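Local coordinates for putative peptidyl-arginine deiminase family protein (Campylobacter jejuni subsp. jejuni serotype O:2, PDB 6B10) that probably acts as an agmatine deiminase, a hydrolase of the guanidine-modifying superfamily that converts agmatine to N-carbamoylputrescine in polyamine biosynthesis, at residues R213-N218 with A271-I276; K11-W16 with N327-L332. All coordinates share one frame; numbering follows the deposited sequence.

Interaction 1 of 2, residues R213-N218 with A271-I276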
loop_
_atom_site.group_PDB
_atom_site.type_symbol
_atom_site.label_atom_id
_atom_site.label_comp_id
_atom_site.label_asym_id
_atom_site.label_seq_id
_atom_site.Cartn_x
_atom_site.Cartn_y
_atom_site.Cartn_z
ATOM N N ARG A 213 3.445 -7.818 -5.818
ATOM C CA ARG A 213 2.230 -7.850 -5.021
ATOM C C ARG A 213 1.469 -9.141 -5.289
ATOM O O ARG A 213 1.343 -9.545 -6.442
ATOM C CB ARG A 213 1.285 -6.707 -5.431
ATOM C CG ARG A 213 1.835 -5.289 -5.390
ATOM C CD ARG A 213 1.945 -4.733 -3.978
ATOM N NE ARG A 213 0.661 -4.729 -3.290
ATOM C CZ ARG A 213 -0.294 -3.810 -3.437
ATOM N NH1 ARG A 213 -0.151 -2.779 -4.260
ATOM N NH2 ARG A 213 -1.426 -3.940 -2.765
ATOM N N PHE A 214 0.939 -9.774 -4.248
ATOM C CA PHE A 214 -0.064 -10.808 -4.449
ATOM C C PHE A 214 -1.359 -10.176 -4.944
ATOM O O PHE A 214 -1.794 -9.136 -4.427
ATOM C CB PHE A 214 -0.362 -11.567 -3.155
ATOM C CG PHE A 214 0.751 -12.463 -2.711
ATOM C CD1 PHE A 214 0.972 -13.674 -3.349
ATOM C CD2 PHE A 214 1.579 -12.100 -1.658
ATOM C CE1 PHE A 214 2.002 -14.508 -2.945
ATOM C CE2 PHE A 214 2.608 -12.929 -1.246
ATOM C CZ PHE A 214 2.818 -14.135 -1.893
ATOM N N ILE A 215 -1.977 -10.819 -5.930
ATOM C CA ILE A 215 -3.303 -10.420 -6.401
ATOM C C ILE A 215 -4.368 -11.476 -6.100
ATOM O O ILE A 215 -5.562 -11.176 -6.111
ATOM C CB ILE A 215 -3.296 -10.070 -7.900
ATOM C CG1 ILE A 215 -2.891 -11.269 -8.761
ATOM C CG2 ILE A 215 -2.366 -8.899 -8.142
ATOM C CD1 ILE A 215 -2.960 -10.994 -10.244
ATOM N N ASP A 216 -3.935 -12.716 -5.877
ATOM C CA ASP A 216 -4.751 -13.714 -5.188
ATOM C C ASP A 216 -3.806 -14.642 -4.430
ATOM O O ASP A 216 -2.592 -14.415 -4.439
ATOM C CB ASP A 216 -5.716 -14.440 -6.149
ATOM C CG ASP A 216 -5.011 -15.289 -7.209
ATOM O OD1 ASP A 216 -3.947 -15.888 -6.957
ATOM O OD2 ASP A 216 -5.561 -15.379 -8.315
ATOM N N LYS A 217 -4.341 -15.651 -3.748
ATOM C CA LYS A 217 -3.515 -16.507 -2.894
ATOM C C LYS A 217 -2.434 -17.263 -3.668
ATOM O O LYS A 217 -1.444 -17.675 -3.077
ATOM C CB LYS A 217 -4.371 -17.512 -2.114
ATOM C CG LYS A 217 -4.944 -18.649 -2.952
ATOM C CD LYS A 217 -5.883 -19.508 -2.118
ATOM C CE LYS A 217 -6.290 -20.763 -2.863
ATOM N NZ LYS A 217 -7.324 -21.533 -2.116
ATOM N N ASN A 218 -2.622 -17.429 -4.978
ATOM C CA ASN A 218 -1.690 -18.187 -5.809
ATOM C C ASN A 218 -0.839 -17.362 -6.767
ATOM O O ASN A 218 -0.037 -17.933 -7.496
ATOM C CB ASN A 218 -2.458 -19.229 -6.632
ATOM C CG ASN A 218 -3.215 -20.209 -5.770
ATOM O OD1 ASN A 218 -4.413 -20.412 -5.952
ATOM N ND2 ASN A 218 -2.527 -20.813 -4.819
ATOM N N ALA A 271 2.688 -1.657 -9.915
ATOM C CA ALA A 271 2.517 -2.494 -8.723
ATOM C C ALA A 271 1.863 -1.741 -7.550
ATOM O O ALA A 271 1.334 -2.362 -6.627
ATOM C CB ALA A 271 3.855 -3.087 -8.292
ATOM N N ASN A 272 1.874 -0.412 -7.596
ATOM C CA ASN A 272 1.300 0.408 -6.523
ATOM C C ASN A 272 -0.223 0.586 -6.663
ATOM O O ASN A 272 -0.760 1.682 -6.452
ATOM C CB ASN A 272 2.000 1.770 -6.497
ATOM C CG ASN A 272 2.235 2.283 -5.093
ATOM O OD1 ASN A 272 1.671 3.293 -4.690
ATOM N ND2 ASN A 272 3.079 1.592 -4.344
ATOM N N PHE A 273 -0.913 -0.499 -7.019
ATOM C CA PHE A 273 -2.372 -0.522 -7.056
ATOM C C PHE A 273 -2.945 -0.724 -5.655
ATOM O O PHE A 273 -2.203 -0.950 -4.699
ATOM C CB PHE A 273 -2.903 -1.595 -8.029
ATOM C CG PHE A 273 -2.249 -2.954 -7.903
ATOM C CD1 PHE A 273 -2.289 -3.676 -6.708
ATOM C CD2 PHE A 273 -1.641 -3.541 -9.006
ATOM C CE1 PHE A 273 -1.707 -4.934 -6.616
ATOM C CE2 PHE A 273 -1.058 -4.799 -8.915
ATOM C CZ PHE A 273 -1.097 -5.497 -7.720
ATOM N N VAL A 274 -4.266 -0.635 -5.530
ATOM C CA VAL A 274 -4.908 -0.870 -4.249
ATOM C C VAL A 274 -6.211 -1.633 -4.413
ATOM O O VAL A 274 -7.053 -1.263 -5.218
ATOM C CB VAL A 274 -5.126 0.444 -3.450
ATOM C CG1 VAL A 274 -5.857 1.484 -4.270
ATOM C CG2 VAL A 274 -5.871 0.168 -2.147
ATOM N N PHE A 275 -6.354 -2.720 -3.657
ATOM C CA PHE A 275 -7.605 -3.463 -3.630
ATOM C C PHE A 275 -8.596 -2.754 -2.719
ATOM O O PHE A 275 -8.224 -2.251 -1.651
ATOM C CB PHE A 275 -7.404 -4.879 -3.110
ATOM C CG PHE A 275 -6.882 -5.850 -4.133
ATOM C CD1 PHE A 275 -7.737 -6.416 -5.072
ATOM C CD2 PHE A 275 -5.546 -6.243 -4.120
ATOM C CE1 PHE A 275 -7.262 -7.334 -5.995
ATOM C CE2 PHE A 275 -5.066 -7.163 -5.039
ATOM C CZ PHE A 275 -5.926 -7.707 -5.978
ATOM N N ILE A 276 -9.847 -2.713 -3.168
ATOM C CA ILE A 276 -10.978 -2.256 -2.374
ATOM C C ILE A 276 -12.127 -3.195 -2.680
ATOM O O ILE A 276 -11.994 -4.088 -3.521
ATOM C CB ILE A 276 -11.360 -0.804 -2.700
ATOM C CG1 ILE A 276 -11.659 -0.646 -4.197
ATOM C CG2 ILE A 276 -10.238 0.137 -2.269
ATOM C CD1 ILE A 276 -12.362 0.645 -4.553
#
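Arg-213 and Phe-273 are the main partners in a buried, inter-blade contact of the pentein propeller, the fold of the guanidine-modifying enzymes. Arg-213 sits on strand 212-216 and Phe-273 just ahead of strand 274-276, which are the first strands of two successive three-stranded sheets. The strands do not pair; a side chain reaches across to backbone carbonyls instead.

The NH1 atom of Arg-213 donates to two of them. Its bond to Phe-273 O is 2.8 Å and almost straight (174°), with the oxygen lying in the guanidinium plane. The second, NH1 to Ala-271 O, is also 2.8 Å but more bent (142°), its oxygen tilted somewhat out of that plane. The other nitrogens turn to acidic partners: NE makes a salt bridge with Asp-150 and NH2 one with Glu-15, so all three nitrogens are engaged and the rotation of the group is fixed. Bends at chi2 (-76°) and chi3 curl the chain back over the phenyl ring.

The CD1-CE1 side of the Phe-273 ring comes over one guanidinium face, with CE1 3.5 Å above that plane and offset toward its rim. The two planes are tilted, so this is not a parallel stack, and contact runs on down the arginine chain, where CB of Arg-213 comes 3.5 Å from CZ of Phe-273. Ile-215 completes the apolar part: its CG2 meets CZ of Phe-273 at 3.7 Å, while its CB packs 4.0 Å from CZ of Phe-275. That same Phe-275 CZ lies 3.5 Å from the backbone O of Ile-215.

Interaction 2 of 2, residues K11-W16 with N327-L332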
loop_
_atom_site.group_PDB
_atom_site.type_symbol
_atom_site.label_atom_id
_atom_site.label_comp_id
_atom_site.label_asym_id
_atom_site.label_seq_id
_atom_site.Cartn_x
_atom_site.Cartn_y
_atom_site.Cartn_z
ATOM N N LYS A 11 -3.826 -14.376 12.101
ATOM C CA LYS A 11 -3.924 -14.517 10.655
ATOM C C LYS A 11 -3.662 -13.160 10.002
ATOM O O LYS A 11 -4.295 -12.158 10.354
ATOM C CB LYS A 11 -5.310 -15.021 10.248
ATOM C CG LYS A 11 -5.649 -16.411 10.766
ATOM N N SER A 12 -2.718 -13.134 9.065
ATOM C CA SER A 12 -2.445 -11.952 8.256
ATOM C C SER A 12 -3.543 -11.791 7.197
ATOM O O SER A 12 -4.108 -12.784 6.717
ATOM C CB SER A 12 -1.062 -12.052 7.607
ATOM O OG SER A 12 -0.933 -13.222 6.810
ATOM N N ILE A 13 -3.839 -10.540 6.842
ATOM C CA ILE A 13 -4.977 -10.219 5.982
ATOM C C ILE A 13 -4.490 -9.727 4.628
ATOM O O ILE A 13 -3.744 -8.750 4.562
ATOM C CB ILE A 13 -5.871 -9.131 6.610
ATOM C CG1 ILE A 13 -6.347 -9.555 8.006
ATOM C CG2 ILE A 13 -7.083 -8.855 5.732
ATOM C CD1 ILE A 13 -7.028 -8.448 8.786
ATOM N N PRO A 14 -4.911 -10.398 3.540
ATOM C CA PRO A 14 -4.603 -9.886 2.215
ATOM C C PRO A 14 -5.485 -8.690 1.879
ATOM O O PRO A 14 -6.597 -8.563 2.407
ATOM C CB PRO A 14 -4.929 -11.063 1.301
ATOM C CG PRO A 14 -6.021 -11.783 2.006
ATOM C CD PRO A 14 -5.777 -11.587 3.482
ATOM N N GLU A 15 -5.004 -7.837 0.978
ATOM C CA GLU A 15 -5.677 -6.574 0.684
ATOM C C GLU A 15 -7.061 -6.750 0.056
ATOM O O GLU A 15 -7.919 -5.867 0.170
ATOM C CB GLU A 15 -4.801 -5.717 -0.218
ATOM C CG GLU A 15 -5.121 -4.239 -0.157
ATOM C CD GLU A 15 -3.964 -3.417 -0.672
ATOM O OE1 GLU A 15 -3.001 -3.223 0.101
ATOM O OE2 GLU A 15 -4.006 -3.010 -1.855
ATOM N N TRP A 16 -7.286 -7.884 -0.594
ATOM C CA TRP A 16 -8.578 -8.142 -1.232
ATOM C C TRP A 16 -9.696 -8.612 -0.286
ATOM O O TRP A 16 -10.830 -8.789 -0.722
ATOM C CB TRP A 16 -8.421 -9.114 -2.406
ATOM C CG TRP A 16 -7.890 -10.459 -2.036
ATOM C CD1 TRP A 16 -8.597 -11.508 -1.530
ATOM C CD2 TRP A 16 -6.537 -10.906 -2.164
ATOM N NE1 TRP A 16 -7.765 -12.581 -1.329
ATOM C CE2 TRP A 16 -6.495 -12.237 -1.714
ATOM C CE3 TRP A 16 -5.353 -10.302 -2.610
ATOM C CZ2 TRP A 16 -5.313 -12.982 -1.694
ATOM C CZ3 TRP A 16 -4.187 -11.040 -2.600
ATOM C CH2 TRP A 16 -4.172 -12.365 -2.143
ATOM N N ASN A 327 -5.834 0.545 4.234
ATOM C CA ASN A 327 -7.080 -0.196 4.286
ATOM C C ASN A 327 -7.426 -0.508 5.731
ATOM O O ASN A 327 -6.547 -0.819 6.528
ATOM C CB ASN A 327 -6.950 -1.496 3.473
ATOM C CG ASN A 327 -6.338 -1.261 2.107
ATOM O OD1 ASN A 327 -5.114 -1.239 1.958
ATOM N ND2 ASN A 327 -7.186 -1.056 1.107
ATOM N N ARG A 328 -8.707 -0.410 6.062
ATOM C CA ARG A 328 -9.209 -0.827 7.366
ATOM C C ARG A 328 -10.279 -1.865 7.084
ATOM O O ARG A 328 -11.269 -1.581 6.410
ATOM C CB ARG A 328 -9.775 0.364 8.148
ATOM C CG ARG A 328 -10.457 -0.021 9.456
ATOM C CD ARG A 328 -10.752 1.194 10.325
ATOM N NE ARG A 328 -11.748 0.880 11.353
ATOM C CZ ARG A 328 -11.482 0.365 12.554
ATOM N NH1 ARG A 328 -10.234 0.094 12.928
ATOM N NH2 ARG A 328 -12.479 0.117 13.395
ATOM N N PHE A 329 -10.060 -3.078 7.574
ATOM C CA PHE A 329 -10.878 -4.209 7.156
ATOM C C PHE A 329 -12.164 -4.323 7.958
ATOM O O PHE A 329 -12.276 -3.773 9.053
ATOM C CB PHE A 329 -10.051 -5.500 7.170
ATOM C CG PHE A 329 -8.950 -5.479 6.156
ATOM C CD1 PHE A 329 -9.175 -5.925 4.862
ATOM C CD2 PHE A 329 -7.715 -4.922 6.467
ATOM C CE1 PHE A 329 -8.179 -5.855 3.905
ATOM C CE2 PHE A 329 -6.711 -4.855 5.515
ATOM C CZ PHE A 329 -6.945 -5.326 4.233
ATOM N N LYS A 330 -13.132 -5.013 7.367
ATOM C CA LYS A 330 -14.456 -5.202 7.950
ATOM C C LYS A 330 -14.482 -6.474 8.793
ATOM O O LYS A 330 -13.937 -7.503 8.394
ATOM C CB LYS A 330 -15.500 -5.309 6.834
ATOM C CG LYS A 330 -16.955 -5.330 7.300
ATOM C CD LYS A 330 -17.862 -5.825 6.185
ATOM C CE LYS A 330 -19.309 -5.977 6.634
ATOM N NZ LYS A 330 -20.042 -4.682 6.650
ATOM N N GLY A 331 -15.125 -6.398 9.954
ATOM C CA GLY A 331 -15.318 -7.568 10.810
ATOM C C GLY A 331 -15.461 -7.211 12.271
ATOM O O GLY A 331 -15.424 -6.035 12.641
ATOM N N LEU A 332 -15.609 -8.239 13.101
ATOM C CA LEU A 332 -15.742 -8.064 14.545
ATOM C C LEU A 332 -14.493 -7.421 15.113
ATOM O O LEU A 332 -13.376 -7.862 14.835
ATOM C CB LEU A 332 -15.979 -9.409 15.237
#
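Ile-13 and Phe-329 carry the apolar part of this surface contact, a CH-pi packing between the loop 11-16 and strand 326-329. That strand is the outermost of a mixed sheet, antiparallel to its neighbour 19-25; the loop leads into 19-25 and so packs against the edge of the sheet it enters. The CG2 methyl of Ile-13 stands over the middle of the phenyl ring, 3.6 Å from its centroid and only 9° off the ring normal. With CG1 beside the backbone N (chi1 -56°), CG2 is the branch turned onto the ring.

Backbone oxygens make up a second group. Pro-14 O approaches CE1 of Phe-329 at 3.5 Å. Glu-15 O meets the same carbon at 3.7 Å, near the ring plane, where it faces the slightly positive hydrogens of the rim.

The polar side chains meet without bonding to each other. Glu-15 and Asn-327 cross at roughly a right angle, and OE1 of Glu-15 lies 3.4 Å from OD1 of Asn-327, two acceptors side by side. His-322 NE2 bonds to OE1 of Glu-15, and Arg-89 NH2 to OD1 of Asn-327. The amide nitrogen of Asn-327 donates to Gln-19.

No hydrogen bond spans the two segments. Direct cohesion comes mainly from the methyl over the ring, helped by the carbonyl oxygens and by CG of Glu-15 against the Asn-327 amide, while the proximity of two oxygens probably depends on the positive and N-H groups supplied by their neighbours.

Following the chain from its N terminus, residues 11-16 lead from strand 10-11 toward strand 19-25. They meet their partner, 327-332, only after some 310 intervening residues, so interaction 2 closes a loop of nearly the whole chain. Interaction 1 falls entirely within that span and closes a much shorter loop of 52 residues, which holds the rest of the 212-216 sheet and leads to the next. The two do not cross, but they touch: besides its arginine partner, Glu-15 OE2 probably accepts from the backbone N of Phe-275, and Trp-16 packs on Asp-216. Together they tie the N-terminal loop to edge strand 326-329 and, through Glu-15 and Trp-16, to the first strands of the 212-216 and 274-276 sheets.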